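Fatty acid biosynthesis transcriptional regulator (Streptococcus pneumoniae, PDB 6JBX) represses the pneumococcal fatty acid synthesis pathway as a DNA-binding, MarR-family repressor that works together with the co-repressor acyl-ACP. Local coordinates at residues 17-20 and 21-25; 73-76 and 77-81; 89-93 and 94-98; 144-147 and 148-152. All blocks are in the same frame, centred on the assembly; numbering follows the deposited sequence.

Contact 1. Residues 17-20 and 21-25; sequences YLTS and IFNNV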
# COMPACT_ATOMS: atom_id res chain seq x y z
N TYR A 17 -8.66 7.22 -8.41
CA TYR A 17 -8.37 5.80 -8.46
C TYR A 17 -7.08 5.51 -7.67
O TYR A 17 -7.04 4.54 -6.86
CB TYR A 17 -8.29 5.30 -9.91
CG TYR A 17 -9.61 5.23 -10.63
CD1 TYR A 17 -10.80 5.41 -9.96
CD2 TYR A 17 -9.67 4.94 -11.99
CE1 TYR A 17 -12.02 5.34 -10.63
CE2 TYR A 17 -10.87 4.81 -12.67
CZ TYR A 17 -12.04 5.01 -11.98
OH TYR A 17 -13.21 4.95 -12.67
N LEU A 18 -6.05 6.30 -7.90
CA LEU A 18 -4.82 6.06 -7.20
C LEU A 18 -5.04 6.16 -5.67
O LEU A 18 -4.47 5.34 -4.93
CB LEU A 18 -3.74 7.06 -7.64
CG LEU A 18 -3.24 6.88 -9.06
CD1 LEU A 18 -2.43 8.10 -9.48
CD2 LEU A 18 -2.41 5.62 -9.19
N THR A 19 -5.80 7.15 -5.22
CA THR A 19 -6.01 7.36 -3.77
C THR A 19 -6.71 6.15 -3.16
O THR A 19 -6.35 5.75 -2.03
CB THR A 19 -6.85 8.61 -3.47
OG1 THR A 19 -6.20 9.72 -4.10
CG2 THR A 19 -7.02 8.86 -1.98
N SER A 20 -7.76 5.62 -3.83
CA SER A 20 -8.47 4.42 -3.35
C SER A 20 -7.51 3.23 -3.22
O SER A 20 -7.47 2.55 -2.21
CB SER A 20 -9.63 4.02 -4.21
OG SER A 20 -10.63 5.03 -4.18
N ILE A 21 -6.72 3.03 -4.25
CA ILE A 21 -5.83 1.95 -4.32
C ILE A 21 -4.80 2.07 -3.19
O ILE A 21 -4.63 1.10 -2.44
CB ILE A 21 -5.19 1.82 -5.71
CG1 ILE A 21 -6.24 1.44 -6.75
CG2 ILE A 21 -4.06 0.83 -5.70
CD1 ILE A 21 -5.85 1.73 -8.17
N PHE A 22 -4.07 3.18 -3.11
CA PHE A 22 -3.07 3.30 -2.09
C PHE A 22 -3.64 3.27 -0.67
O PHE A 22 -3.00 2.71 0.16
CB PHE A 22 -2.18 4.54 -2.27
CG PHE A 22 -1.10 4.30 -3.29
CD1 PHE A 22 0.10 3.74 -2.91
CD2 PHE A 22 -1.30 4.58 -4.63
CE1 PHE A 22 1.08 3.47 -3.84
CE2 PHE A 22 -0.32 4.29 -5.57
CZ PHE A 22 0.87 3.74 -5.18
N ASN A 23 -4.80 3.81 -0.40
CA ASN A 23 -5.34 3.81 0.96
C ASN A 23 -5.86 2.40 1.35
O ASN A 23 -5.92 2.08 2.57
CB ASN A 23 -6.51 4.78 1.11
CG ASN A 23 -6.11 6.25 1.14
OD1 ASN A 23 -4.96 6.57 1.35
ND2 ASN A 23 -7.06 7.14 0.90
N ASN A 24 -6.30 1.59 0.39
CA ASN A 24 -7.08 0.41 0.79
C ASN A 24 -6.42 -0.94 0.41
O ASN A 24 -6.87 -1.99 0.92
CB ASN A 24 -8.50 0.46 0.27
CG ASN A 24 -9.33 1.60 0.83
OD1 ASN A 24 -10.26 2.05 0.17
ND2 ASN A 24 -9.01 2.10 2.01
N VAL A 25 -5.44 -0.99 -0.46
CA VAL A 25 -5.02 -2.27 -1.06
C VAL A 25 -4.48 -3.20 0.05
O VAL A 25 -4.79 -4.38 0.01
CB VAL A 25 -3.97 -2.10 -2.16
CG1 VAL A 25 -2.67 -1.48 -1.64
CG2 VAL A 25 -3.71 -3.45 -2.86
O HOH W 1 -11.05 4.68 -0.76
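T19 and N23 run alongside each other one helical turn apart, with the methyl CG2 of T19 3.4 Å from the amide nitrogen ND2 of N23. The methyl stands anti to the backbone N of T19 (chi1 of OG1 -56°). The same rotation lays OG1 back beside the helix, where it bonds to the carbonyl of N15, a usual way for a helical threonine to satisfy its hydroxyl. The apolar counterpart is looser: L18 CD2 lies 4.4 Å from F22 CE2. The F22 ring turns an edge to the backbone, and its CD2 is 3.3 Å from L18 O. That oxygen also takes the nearly straight 2.9 Å bond from F22 N. I21 likewise rests on the turn before it, its CG1 3.2 Å from Y17 O.

Further out, these side chains face different partners. L18, branched and wholly apolar, touches bound tridecane. The F22 ring meets F22 of the second subunit with the two planes about 5° apart. N24 is buried but satisfied: its OD1 takes a bond from K152 of the second subunit and its ND2 gives one to the E66 carbonyl of that subunit. Packing of helix 11-34 on the second subunit is characteristic of the MarR dimerisation domain; here its L18 also lines the tridecane pocket.

Contact 2. Residues 73-76 and 77-81; sequences TVTT and SLNNL. With nucleotides of chain D; nucleotides of chain C.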
# COMPACT_ATOMS: atom_id res chain seq x y z
N THR A 73 13.53 -6.07 13.58
CA THR A 73 12.19 -6.20 13.08
C THR A 73 11.97 -7.55 12.41
O THR A 73 10.94 -8.19 12.65
CB THR A 73 11.88 -5.09 12.06
OG1 THR A 73 11.88 -3.88 12.81
CG2 THR A 73 10.56 -5.27 11.36
N VAL A 74 12.92 -7.98 11.57
CA VAL A 74 12.81 -9.29 10.91
C VAL A 74 12.88 -10.40 11.97
O VAL A 74 12.11 -11.37 11.90
CB VAL A 74 13.89 -9.49 9.83
CG1 VAL A 74 14.10 -10.97 9.51
CG2 VAL A 74 13.55 -8.72 8.57
N THR A 75 13.73 -10.25 12.97
CA THR A 75 13.90 -11.31 13.97
C THR A 75 12.58 -11.53 14.73
O THR A 75 12.20 -12.67 14.97
CB THR A 75 15.05 -11.03 14.94
OG1 THR A 75 16.26 -11.12 14.17
CG2 THR A 75 15.09 -11.99 16.11
N THR A 76 11.91 -10.43 15.10
CA THR A 76 10.65 -10.51 15.82
C THR A 76 9.61 -11.24 14.97
O THR A 76 8.92 -12.12 15.45
CB THR A 76 10.19 -9.11 16.26
OG1 THR A 76 11.18 -8.71 17.22
CG2 THR A 76 8.78 -9.10 16.82
N SER A 77 9.51 -10.87 13.71
CA SER A 77 8.53 -11.46 12.82
C SER A 77 8.82 -12.96 12.68
O SER A 77 7.88 -13.79 12.73
CB SER A 77 8.52 -10.74 11.50
OG SER A 77 7.53 -11.24 10.63
N LEU A 78 10.10 -13.32 12.53
CA LEU A 78 10.45 -14.73 12.37
C LEU A 78 10.12 -15.50 13.67
O LEU A 78 9.61 -16.62 13.58
CB LEU A 78 11.93 -14.87 12.02
CG LEU A 78 12.38 -14.28 10.68
CD1 LEU A 78 13.89 -14.29 10.60
CD2 LEU A 78 11.79 -15.02 9.50
N ASN A 79 10.33 -14.89 14.84
CA ASN A 79 9.99 -15.56 16.11
C ASN A 79 8.49 -15.87 16.14
O ASN A 79 8.11 -16.99 16.49
CB ASN A 79 10.34 -14.71 17.34
CG ASN A 79 11.82 -14.61 17.63
OD1 ASN A 79 12.62 -15.32 17.01
ND2 ASN A 79 12.20 -13.73 18.56
N ASN A 80 7.64 -14.89 15.80
CA ASN A 80 6.17 -15.12 15.72
C ASN A 80 5.84 -16.22 14.70
O ASN A 80 4.95 -17.05 14.90
CB ASN A 80 5.39 -13.83 15.43
CG ASN A 80 5.52 -12.81 16.54
OD1 ASN A 80 5.74 -13.17 17.70
ND2 ASN A 80 5.44 -11.53 16.20
N LEU A 81 6.51 -16.21 13.57
CA LEU A 81 6.15 -17.13 12.48
C LEU A 81 6.64 -18.55 12.86
O LEU A 81 5.99 -19.51 12.58
CB LEU A 81 6.80 -16.66 11.17
CG LEU A 81 6.15 -15.47 10.45
CD1 LEU A 81 7.01 -14.99 9.27
CD2 LEU A 81 4.76 -15.85 9.94
P DT D 6 17.80 -14.81 14.82
OP1 DT D 6 17.38 -16.19 15.11
OP2 DT D 6 17.04 -13.89 13.94
O5' DT D 6 17.96 -14.11 16.24
C5' DT D 6 18.76 -14.73 17.25
C4' DT D 6 18.83 -13.79 18.42
O4' DT D 6 19.46 -12.57 18.00
C3' DT D 6 17.45 -13.38 18.95
O3' DT D 6 17.31 -14.03 20.19
C2' DT D 6 17.55 -11.87 19.14
C1' DT D 6 19.03 -11.58 18.90
N1 DT D 6 19.31 -10.29 18.29
C2 DT D 6 19.81 -9.30 19.10
O2 DT D 6 20.01 -9.45 20.29
N3 DT D 6 20.05 -8.11 18.45
C4 DT D 6 19.86 -7.84 17.12
O4 DT D 6 20.12 -6.72 16.68
C5 DT D 6 19.30 -8.92 16.34
C7 DT D 6 19.03 -8.70 14.89
C6 DT D 6 19.07 -10.08 16.96
P DT C 14 6.71 -3.49 9.44
OP1 DT C 14 6.42 -2.73 8.22
OP2 DT C 14 7.14 -4.92 9.32
O5' DT C 14 7.73 -2.66 10.31
C5' DT C 14 7.47 -1.26 10.46
C4' DT C 14 8.32 -0.69 11.56
O4' DT C 14 7.86 -1.16 12.84
C3' DT C 14 9.78 -1.11 11.53
O3' DT C 14 10.52 -0.30 10.61
C2' DT C 14 10.21 -0.90 12.97
C1' DT C 14 8.89 -0.78 13.75
N1 DT C 14 8.82 -1.64 14.94
C2 DT C 14 8.86 -1.01 16.16
O2 DT C 14 8.85 0.19 16.29
N3 DT C 14 8.89 -1.86 17.24
C4 DT C 14 8.90 -3.24 17.21
O4 DT C 14 8.92 -3.87 18.27
C5 DT C 14 8.92 -3.83 15.90
C7 DT C 14 8.94 -5.32 15.77
C6 DT C 14 8.88 -3.01 14.84
P DC C 15 12.14 -0.47 10.46
OP1 DC C 15 12.48 0.05 9.13
OP2 DC C 15 12.52 -1.85 10.86
O5' DC C 15 12.71 0.35 11.68
C5' DC C 15 12.49 1.76 11.70
C4' DC C 15 13.14 2.35 12.92
O4' DC C 15 12.61 1.68 14.09
C3' DC C 15 14.65 2.14 12.96
O3' DC C 15 15.27 3.35 13.40
C2' DC C 15 14.85 1.05 13.98
C1' DC C 15 13.67 1.25 14.92
N1 DC C 15 13.22 0.02 15.61
C2 DC C 15 12.94 0.07 16.97
O2 DC C 15 13.08 1.15 17.56
N3 DC C 15 12.56 -1.05 17.61
C4 DC C 15 12.42 -2.19 16.93
N4 DC C 15 12.03 -3.28 17.60
C5 DC C 15 12.69 -2.27 15.54
C6 DC C 15 13.09 -1.16 14.92
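V74 and L78 form the close-packed side of this helical turn: their side chains run alongside each other in one direction, with V74 CG1 3.5 Å from L78 CD1. The valine methyl stands anti to its own backbone N (chi1 160°), which leans it along the helix toward the next turn. L78 CG also sits 3.2 Å from V74 O, the carbonyl that accepts the backbone bond from L78 N. Branched aliphatic residues suit this face because it is buried: V74 rests on V63 and S64 of helix 60-67, while L78 reaches I52 of helix 43-54 and I87 of strand 87-91.

The other side is polar and much less tightly knit. T76 CG2 and N80 ND2 approach only to 4.2 Å, and T75 CG2 and N79 ND2 are no nearer. Here the small hydroxylated residues look to DNA instead. T73 OG1 donates to OP2 of DC15 of chain C at 2.9 Å, and T75 OG1 makes a bond of the same kind, 2.9 Å long, to OP2 of DT6 of chain D. The two threonines thus hold phosphates of opposite strands. T76, next along the helix, brings its methyl CG2 to 3.9 Å from C7 of DT14 of chain C. N79 sends ND2 to another phosphate, while its OD1 receives a weak bond from R89. A helix with one apolar side on the domain core and the other against phosphates and a thymine methyl in the major groove is placed as the recognition helix of a winged helix-turn-helix; here threonines supply that DNA side.

Contact 3. Residues 89-93 and 94-98; sequences RVRSE and QDRRV. With nucleotides of chain C; nucleotides of chain D.
S92 OG is gripped by two backbone N-H groups leading into the D95-V98 type I turn, D95 N at 3.3 Å and, more weakly, Q94 N at 3.2 Å, an ST-type arrangement. Standing anti to the serine's own backbone N (chi1 171°), OG folds back on its short chain onto the backbone that follows. S92 N closes the loop with a straight 2.9 Å bond to V98 O, from above the carbonyl plane. R91 bends at chi2, and its NH1 makes a weak bond to R96 O.

Within the type I turn, D95 and R97 form a side-on salt bridge, with R97 NH2 2.7 Å from D95 OD2 and NE bonding to both carboxylate oxygens. D95 OD1 also accepts from R97 N, an Asx turn. Held flat, the guanidinium lays one face over the sugar O4' of DG23 of chain C, and its NH1 bonds to O2 of a thymine base, a minor-groove atom. R96 N donates to OP1 of DG23 at 3.0 Å.

The loop is the tip of the wing, joining antiparallel strands 87-91 and 99-103; in the first, R89 pairs with E82 of helix 71-84 and gives a weak bond to OP2 of DT6 of chain D.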
# COMPACT_ATOMS: atom_id res chain seq x y z
N ARG A 89 13.91 -22.18 11.39
CA ARG A 89 15.26 -21.61 11.40
C ARG A 89 16.27 -22.76 11.44
O ARG A 89 16.11 -23.67 12.25
CB ARG A 89 15.51 -20.77 12.65
CG ARG A 89 14.90 -19.38 12.64
CD ARG A 89 15.33 -18.73 13.96
NE ARG A 89 15.12 -17.29 13.98
CZ ARG A 89 14.12 -16.69 14.60
NH1 ARG A 89 13.14 -17.40 15.15
NH2 ARG A 89 14.14 -15.37 14.71
N VAL A 90 17.33 -22.68 10.63
CA VAL A 90 18.39 -23.72 10.59
C VAL A 90 19.76 -23.05 10.67
O VAL A 90 20.10 -22.22 9.79
CB VAL A 90 18.26 -24.56 9.30
CG1 VAL A 90 19.49 -25.42 9.04
CG2 VAL A 90 17.00 -25.42 9.34
N ARG A 91 20.54 -23.41 11.71
CA ARG A 91 21.91 -22.85 11.89
C ARG A 91 22.79 -23.37 10.75
O ARG A 91 22.74 -24.56 10.41
CB ARG A 91 22.49 -23.22 13.27
CG ARG A 91 22.05 -22.32 14.42
CD ARG A 91 22.79 -20.99 14.47
NE ARG A 91 22.08 -19.94 15.22
CZ ARG A 91 22.49 -18.67 15.32
NH1 ARG A 91 23.62 -18.31 14.75
NH2 ARG A 91 21.78 -17.76 15.97
N SER A 92 23.51 -22.45 10.12
CA SER A 92 24.48 -22.79 9.08
C SER A 92 25.61 -23.62 9.69
O SER A 92 25.96 -23.46 10.87
CB SER A 92 25.04 -21.56 8.42
OG SER A 92 26.13 -21.88 7.57
N GLU A 93 26.19 -24.48 8.86
CA GLU A 93 27.31 -25.30 9.31
C GLU A 93 28.63 -24.72 8.79
O GLU A 93 29.65 -25.03 9.39
CB GLU A 93 27.12 -26.75 8.88
CG GLU A 93 26.29 -27.53 9.87
CD GLU A 93 25.79 -28.85 9.32
OE1 GLU A 93 25.62 -28.94 8.08
OE2 GLU A 93 25.57 -29.77 10.13
N GLN A 94 28.61 -23.92 7.71
CA GLN A 94 29.80 -23.19 7.24
C GLN A 94 30.11 -22.04 8.21
O GLN A 94 31.18 -22.03 8.84
CB GLN A 94 29.61 -22.63 5.83
CG GLN A 94 29.66 -23.69 4.73
CD GLN A 94 28.37 -24.48 4.65
OE1 GLN A 94 27.31 -23.93 4.37
NE2 GLN A 94 28.46 -25.78 4.92
N ASP A 95 29.19 -21.08 8.33
CA ASP A 95 29.37 -19.93 9.22
C ASP A 95 28.33 -20.03 10.34
O ASP A 95 27.15 -19.89 10.06
CB ASP A 95 29.29 -18.64 8.41
CG ASP A 95 29.60 -17.39 9.21
OD1 ASP A 95 29.47 -17.45 10.44
OD2 ASP A 95 29.93 -16.36 8.60
N ARG A 96 28.76 -20.27 11.57
CA ARG A 96 27.85 -20.54 12.67
C ARG A 96 27.18 -19.24 13.16
O ARG A 96 26.40 -19.30 14.10
CB ARG A 96 28.58 -21.26 13.81
CG ARG A 96 28.92 -22.71 13.50
CD ARG A 96 28.78 -23.68 14.67
NE ARG A 96 27.52 -23.53 15.41
CZ ARG A 96 26.35 -24.11 15.12
NH1 ARG A 96 26.23 -24.94 14.10
NH2 ARG A 96 25.29 -23.83 15.86
N ARG A 97 27.45 -18.10 12.54
CA ARG A 97 26.68 -16.89 12.80
C ARG A 97 25.37 -16.86 11.99
O ARG A 97 24.47 -16.03 12.27
CB ARG A 97 27.43 -15.63 12.37
CG ARG A 97 28.75 -15.40 13.10
CD ARG A 97 29.51 -14.24 12.49
NE ARG A 97 30.04 -14.53 11.16
CZ ARG A 97 30.82 -13.70 10.46
NH1 ARG A 97 31.25 -12.55 10.99
NH2 ARG A 97 31.16 -14.01 9.22
N VAL A 98 25.27 -17.71 10.97
CA VAL A 98 24.27 -17.55 9.92
C VAL A 98 23.12 -18.51 10.20
O VAL A 98 23.32 -19.60 10.77
CB VAL A 98 24.90 -17.77 8.54
CG1 VAL A 98 23.86 -17.90 7.43
CG2 VAL A 98 25.88 -16.64 8.24
P DG C 23 32.26 -19.56 13.31
OP1 DG C 23 31.69 -20.38 12.21
OP2 DG C 23 33.11 -20.21 14.36
O5' DG C 23 33.05 -18.33 12.69
C5' DG C 23 32.57 -17.76 11.46
C4' DG C 23 33.38 -16.55 11.07
O4' DG C 23 33.39 -15.62 12.16
C3' DG C 23 34.85 -16.83 10.75
O3' DG C 23 35.05 -16.96 9.34
C2' DG C 23 35.59 -15.62 11.30
C1' DG C 23 34.57 -14.83 12.09
N9 DG C 23 34.95 -14.50 13.45
C8 DG C 23 34.89 -15.34 14.54
N7 DG C 23 35.21 -14.74 15.66
C5 DG C 23 35.47 -13.43 15.29
C6 DG C 23 35.85 -12.33 16.07
O6 DG C 23 36.03 -12.28 17.30
N1 DG C 23 36.03 -11.18 15.29
C2 DG C 23 35.84 -11.12 13.93
N2 DG C 23 36.05 -9.91 13.36
N3 DG C 23 35.46 -12.15 13.19
C4 DG C 23 35.29 -13.26 13.93
P DT C 22 29.21 -19.65 19.16
OP1 DT C 22 28.68 -20.90 18.51
OP2 DT C 22 30.20 -19.71 20.27
O5' DT C 22 29.79 -18.76 17.98
C5' DT C 22 29.01 -18.59 16.80
C4' DT C 22 29.81 -17.84 15.76
O4' DT C 22 30.11 -16.51 16.23
C3' DT C 22 31.16 -18.47 15.39
O3' DT C 22 31.06 -18.85 14.02
C2' DT C 22 32.18 -17.37 15.63
C1' DT C 22 31.33 -16.12 15.63
N1 DT C 22 31.83 -14.98 16.41
C2 DT C 22 32.04 -13.79 15.77
O2 DT C 22 31.93 -13.66 14.56
N3 DT C 22 32.42 -12.76 16.58
C4 DT C 22 32.61 -12.80 17.95
O4 DT C 22 32.95 -11.79 18.55
C5 DT C 22 32.36 -14.08 18.56
C7 DT C 22 32.51 -14.22 20.05
C6 DT C 22 31.96 -15.09 17.78
P DT D 6 17.80 -14.81 14.82
OP1 DT D 6 17.38 -16.19 15.11
OP2 DT D 6 17.04 -13.89 13.94
O5' DT D 6 17.96 -14.11 16.24
C5' DT D 6 18.76 -14.73 17.25
C4' DT D 6 18.83 -13.79 18.42
O4' DT D 6 19.46 -12.57 18.00
C3' DT D 6 17.45 -13.38 18.95
O3' DT D 6 17.31 -14.03 20.19
C2' DT D 6 17.55 -11.87 19.14
C1' DT D 6 19.03 -11.58 18.90
N1 DT D 6 19.31 -10.29 18.29
C2 DT D 6 19.81 -9.30 19.10
O2 DT D 6 20.01 -9.45 20.29
N3 DT D 6 20.05 -8.11 18.45
C4 DT D 6 19.86 -7.84 17.12
O4 DT D 6 20.12 -6.72 16.68
C5 DT D 6 19.30 -8.92 16.34
C7 DT D 6 19.03 -8.70 14.89
C6 DT D 6 19.07 -10.08 16.96

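Contact 4. Residues 144-147 and 148-152; sequences LYQF and LEDLK
The Y145 ring carries E149 CG over one face, 3.2 Å above the ring plane and offset toward the rim, a CH-pi contact. Water 2 lies at the ring's edge, in its plane, and ties the two residues together, bonding to Y145 OH and donating to E149 OE1 at 2.6 Å. Y145 also meets Y17 of the second subunit edge-to-face. The glutamate's bend at chi2 (-66°) brings the carboxylate out beside the hydroxyl while CG stays over the ring, ring and carboxylate planes 21° apart. Its OE1 accepts a further bond from N24 of the second subunit, and K152 forms a salt bridge with it, NZ 3.1 Å from OE1, its hydrogen bonds weak. Glutamate suits the place: its methylene lies on the ring while its carboxylate reaches water and the neighbouring chain.

The amide of Q146 reaches one turn on to D150, where NE2 donates a hydrogen bond of 3.2 Å to OD1. The carboxylate oxygen is in the amide plane, but the amide nitrogen comes from above the carboxylate.

All this belongs to helix 131-150, part of the dimerisation domain of the MarR fold. On its apolar side L144 CD1 packs 3.8 Å from L148 CD1; L144 also touches bound tridecane, and L148 packs on I21 of the second subunit. The F147 ring lies obliquely to the L151 side chain, its CE1 3.7 Å from L151 CD1, and also packs on I125 of the second subunit. L151 N bonds weakly to F147 O and, at 3.0 Å, to L148 O.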
# COMPACT_ATOMS: atom_id res chain seq x y z
N LEU A 144 7.52 2.82 -15.44
CA LEU A 144 7.06 3.49 -14.25
C LEU A 144 7.96 3.09 -13.07
O LEU A 144 8.39 3.97 -12.28
CB LEU A 144 5.59 3.16 -14.00
CG LEU A 144 5.02 3.58 -12.63
CD1 LEU A 144 5.22 5.06 -12.38
CD2 LEU A 144 3.53 3.25 -12.55
N TYR A 145 8.25 1.80 -12.97
CA TYR A 145 9.15 1.27 -11.97
C TYR A 145 10.49 2.01 -12.00
O TYR A 145 11.02 2.39 -10.94
CB TYR A 145 9.44 -0.21 -12.16
CG TYR A 145 10.59 -0.68 -11.30
CD1 TYR A 145 10.44 -0.83 -9.93
CD2 TYR A 145 11.82 -0.94 -11.86
CE1 TYR A 145 11.50 -1.25 -9.14
CE2 TYR A 145 12.88 -1.36 -11.09
CZ TYR A 145 12.73 -1.50 -9.72
OH TYR A 145 13.79 -1.90 -8.95
N GLN A 146 11.02 2.18 -13.20
CA GLN A 146 12.37 2.74 -13.39
C GLN A 146 12.35 4.23 -13.02
O GLN A 146 13.22 4.70 -12.33
CB GLN A 146 12.86 2.52 -14.82
CG GLN A 146 14.36 2.69 -14.96
CD GLN A 146 15.13 1.83 -13.99
OE1 GLN A 146 15.05 0.60 -14.01
NE2 GLN A 146 15.86 2.48 -13.09
N PHE A 147 11.34 4.94 -13.46
CA PHE A 147 11.17 6.33 -13.05
C PHE A 147 11.18 6.45 -11.52
O PHE A 147 11.82 7.35 -10.97
CB PHE A 147 9.87 6.88 -13.66
CG PHE A 147 9.50 8.26 -13.19
CD1 PHE A 147 8.72 8.44 -12.06
CD2 PHE A 147 9.94 9.39 -13.87
CE1 PHE A 147 8.38 9.71 -11.61
CE2 PHE A 147 9.59 10.66 -13.43
CZ PHE A 147 8.81 10.81 -12.30
N LEU A 148 10.45 5.60 -10.80
CA LEU A 148 10.36 5.78 -9.36
C LEU A 148 11.69 5.41 -8.69
O LEU A 148 12.10 6.06 -7.72
CB LEU A 148 9.19 4.99 -8.81
CG LEU A 148 7.82 5.48 -9.29
CD1 LEU A 148 6.75 4.46 -8.95
CD2 LEU A 148 7.47 6.83 -8.71
N GLU A 149 12.35 4.37 -9.19
CA GLU A 149 13.65 3.95 -8.65
C GLU A 149 14.64 5.12 -8.66
O GLU A 149 15.37 5.30 -7.70
CB GLU A 149 14.25 2.81 -9.46
CG GLU A 149 13.80 1.44 -9.00
CD GLU A 149 14.29 1.07 -7.61
OE1 GLU A 149 13.45 0.75 -6.76
OE2 GLU A 149 15.51 1.09 -7.39
N ASP A 150 14.64 5.89 -9.74
CA ASP A 150 15.58 7.01 -9.93
C ASP A 150 15.19 8.22 -9.07
O ASP A 150 15.99 9.10 -8.88
CB ASP A 150 15.68 7.39 -11.41
CG ASP A 150 16.16 6.26 -12.32
OD1 ASP A 150 16.78 5.28 -11.81
OD2 ASP A 150 15.90 6.36 -13.54
N LEU A 151 13.96 8.27 -8.55
CA LEU A 151 13.54 9.33 -7.62
C LEU A 151 13.98 9.05 -6.18
O LEU A 151 13.66 9.83 -5.30
CB LEU A 151 12.02 9.48 -7.67
CG LEU A 151 11.45 10.36 -8.78
CD1 LEU A 151 10.02 10.77 -8.46
CD2 LEU A 151 12.31 11.59 -9.02
N LYS A 152 14.71 7.98 -5.89
CA LYS A 152 15.23 7.81 -4.52
C LYS A 152 16.70 7.37 -4.58
O LYS A 152 17.20 6.99 -5.66
CB LYS A 152 14.32 6.84 -3.75
CG LYS A 152 14.03 5.52 -4.45
CD LYS A 152 13.63 4.40 -3.51
CE LYS A 152 13.53 3.05 -4.18
NZ LYS A 152 14.83 2.58 -4.69
O HOH W 2 12.65 -1.57 -5.95

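Contacts 1, 2 and 4 are local contacts along helices 11-34, 71-84 and 131-150 with one buried apolar side, whereas contact 3 is a surface loop held by polar bonds and a salt bridge. Contacts 1 and 4 belong to the dimerisation end: both touch the second subunit and each lends a leucine to the tridecane pocket, though their nearest atoms within the chain are about 7 Å apart. Contacts 2 and 3 touch each other and bind the DNA, the first with threonine hydroxyls on phosphates and a methyl on a thymine in the major groove, the second with arginines and a backbone N-H along the wing. Some 42 Å separates the centres of contacts 1 and 3, on opposite sides of the chain's centre.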